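Local coordinates for fimbrium subunit Fim1C (Bacteroides vulgatus, PDB 4QB7), which is probably a component of the fimbrium tip, part of the filamentous surface appendages that mediate cell adhesion and biofilm formation, at residues Leu285-Asn290 with Val312-Asn317. Residues are numbered along the deposited sequence; the frame is centred on the assembly and turned at random.
With SO4 (sulfate ion), chain K.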
loop_
_atom_site.group_PDB
_atom_site.type_symbol
_atom_site.label_atom_id
_atom_site.label_comp_id
_atom_site.label_asym_id
_atom_site.label_seq_id
_atom_site.Cartn_x
_atom_site.Cartn_y
_atom_site.Cartn_z
ATOM N N LEU A 285 -12.077 -0.244 12.440
ATOM C CA LEU A 285 -12.312 -0.479 11.022
ATOM C C LEU A 285 -13.261 -1.675 10.890
ATOM O O LEU A 285 -13.150 -2.646 11.654
ATOM C CB LEU A 285 -11.011 -0.719 10.257
ATOM C CG LEU A 285 -10.035 0.448 10.189
ATOM C CD1 LEU A 285 -8.784 0.026 9.567
ATOM C CD2 LEU A 285 -10.606 1.614 9.438
ATOM N N LYS A 286 -14.228 -1.585 9.971
ATOM C CA LYS A 286 -15.209 -2.648 9.749
ATOM C C LYS A 286 -15.430 -2.902 8.272
ATOM O O LYS A 286 -15.171 -2.023 7.459
ATOM C CB LYS A 286 -16.574 -2.270 10.371
ATOM C CG LYS A 286 -16.603 -2.161 11.866
ATOM C CD LYS A 286 -17.974 -1.705 12.301
ATOM C CE LYS A 286 -17.948 -0.684 13.407
ATOM N NZ LYS A 286 -17.666 -1.328 14.707
ATOM N N LEU A 287 -15.988 -4.069 7.939
ATOM C CA LEU A 287 -16.423 -4.431 6.597
ATOM C C LEU A 287 -17.957 -4.532 6.583
ATOM O O LEU A 287 -18.540 -4.889 7.595
ATOM C CB LEU A 287 -15.810 -5.776 6.139
ATOM C CG LEU A 287 -14.293 -5.895 6.011
ATOM C CD1 LEU A 287 -13.924 -7.328 5.665
ATOM C CD2 LEU A 287 -13.737 -4.974 4.953
ATOM N N LYS A 288 -18.600 -4.212 5.458
ATOM C CA LYS A 288 -20.042 -4.362 5.222
ATOM C C LYS A 288 -20.145 -5.339 4.058
ATOM O O LYS A 288 -19.653 -5.037 2.969
ATOM C CB LYS A 288 -20.740 -3.011 4.937
ATOM C CG LYS A 288 -20.705 -1.985 6.078
ATOM C CD LYS A 288 -21.432 -2.460 7.334
ATOM C CE LYS A 288 -21.654 -1.350 8.313
ATOM N NZ LYS A 288 -22.851 -0.559 7.957
ATOM N N ILE A 289 -20.647 -6.555 4.309
ATOM C CA ILE A 289 -20.686 -7.596 3.287
ATOM C C ILE A 289 -22.119 -7.930 2.883
ATOM O O ILE A 289 -23.058 -7.824 3.698
ATOM C CB ILE A 289 -19.900 -8.844 3.762
ATOM C CG1 ILE A 289 -19.554 -9.788 2.580
ATOM C CG2 ILE A 289 -20.586 -9.549 4.939
ATOM C CD1 ILE A 289 -18.540 -10.902 2.865
ATOM N N ASN A 290 -22.274 -8.302 1.584
ATOM C CA ASN A 290 -23.536 -8.725 0.950
ATOM C C ASN A 290 -23.345 -10.118 0.389
ATOM O O ASN A 290 -22.360 -10.358 -0.296
ATOM C CB ASN A 290 -23.927 -7.763 -0.174
ATOM C CG ASN A 290 -24.255 -6.362 0.237
ATOM O OD1 ASN A 290 -24.065 -5.942 1.378
ATOM N ND2 ASN A 290 -24.802 -5.605 -0.698
ATOM N N VAL A 312 -19.103 -6.534 9.827
ATOM C CA VAL A 312 -18.031 -7.446 10.205
ATOM C C VAL A 312 -16.912 -6.574 10.773
ATOM O O VAL A 312 -16.338 -5.791 10.027
ATOM C CB VAL A 312 -17.570 -8.314 9.003
ATOM C CG1 VAL A 312 -16.367 -9.163 9.359
ATOM C CG2 VAL A 312 -18.684 -9.184 8.482
ATOM N N SER A 313 -16.643 -6.658 12.087
ATOM C CA SER A 313 -15.586 -5.869 12.715
ATOM C C SER A 313 -14.225 -6.464 12.424
ATOM O O SER A 313 -14.055 -7.681 12.534
ATOM C CB SER A 313 -15.787 -5.781 14.225
ATOM O OG SER A 313 -16.770 -4.824 14.592
ATOM N N LEU A 314 -13.255 -5.612 12.041
ATOM C CA LEU A 314 -11.882 -6.040 11.820
ATOM C C LEU A 314 -11.153 -6.012 13.167
ATOM O O LEU A 314 -11.473 -5.164 14.023
ATOM C CB LEU A 314 -11.172 -5.194 10.759
ATOM C CG LEU A 314 -11.774 -5.273 9.361
ATOM C CD1 LEU A 314 -11.111 -4.292 8.424
ATOM C CD2 LEU A 314 -11.767 -6.701 8.821
ATOM N N PRO A 315 -10.220 -6.963 13.420
ATOM C CA PRO A 315 -9.586 -7.011 14.755
ATOM C C PRO A 315 -8.676 -5.830 15.038
ATOM O O PRO A 315 -8.366 -5.050 14.147
ATOM C CB PRO A 315 -8.795 -8.328 14.734
ATOM C CG PRO A 315 -8.612 -8.663 13.311
ATOM C CD PRO A 315 -9.761 -8.080 12.558
ATOM N N LYS A 316 -8.258 -5.695 16.290
ATOM C CA LYS A 316 -7.328 -4.646 16.678
ATOM C C LYS A 316 -5.973 -4.965 16.075
ATOM O O LYS A 316 -5.749 -6.101 15.638
ATOM C CB LYS A 316 -7.245 -4.468 18.215
ATOM C CG LYS A 316 -6.691 -5.647 19.016
ATOM C CD LYS A 316 -6.397 -5.198 20.437
ATOM C CE LYS A 316 -5.809 -6.264 21.335
ATOM N NZ LYS A 316 -5.244 -5.678 22.593
ATOM N N ASN A 317 -5.078 -3.957 16.046
ATOM C CA ASN A 317 -3.707 -4.060 15.541
ATOM C C ASN A 317 -3.722 -4.492 14.049
ATOM O O ASN A 317 -2.942 -5.341 13.617
ATOM C CB ASN A 317 -2.852 -4.985 16.450
ATOM C CG ASN A 317 -2.863 -4.576 17.917
ATOM O OD1 ASN A 317 -2.766 -3.390 18.272
ATOM N ND2 ASN A 317 -3.014 -5.547 18.809
HETATM S S SO4 K . -25.430 -6.669 -3.962
HETATM O O1 SO4 K . -25.870 -8.014 -3.871
HETATM O O2 SO4 K . -26.470 -5.836 -3.399
HETATM O O3 SO4 K . -24.244 -6.552 -3.170
HETATM O O4 SO4 K . -25.153 -6.318 -5.386
HETATM O O HOH W 1 -9.868 -2.405 14.056
#
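Leu-314 and Leu-287 meet at about a right angle, the CD2 methyl of Leu-314 lying 3.9 Å from Leu-287 CG and equally close to its CD1. With CG anti to the carbonyl carbon (chi1 -63°), Leu-314 sets CG 3.7 Å from Leu-285 O, and its other branch, CD1, packs 4.0 Å from Leu-285 CB. An alanine in place of Leu-314 would probably open a gap beside Leu-287 and Leu-285, as both methyls that touch them would be gone. Further along, Ile-289 CG2 reaches Val-312 CG2 at 4.0 Å, and Ile-338 of strand 338-346 touches both residues. Three backbone hydrogen bonds join the segments: Leu-287 and Val-312 form an antiparallel hydrogen-bonded pair, each N bonded to the other's O, and Leu-314 N reaches Leu-285 O at 3.0 Å. On the opposite face from Leu-287 and Val-312, Lys-286 and Ser-313 form the non-hydrogen-bonded pair; the lysine aliphatic chain runs past the serine, Lys-286 CG 3.8 Å from Ser-313 OG, while NZ is hydrogen-bonded to Gly-283 O. Because the first residue of strand 286-296 pairs with the last of strand 301-313, the contact closes the open end of this antiparallel beta hairpin, away from its turn, in a fimbrillin-like protein.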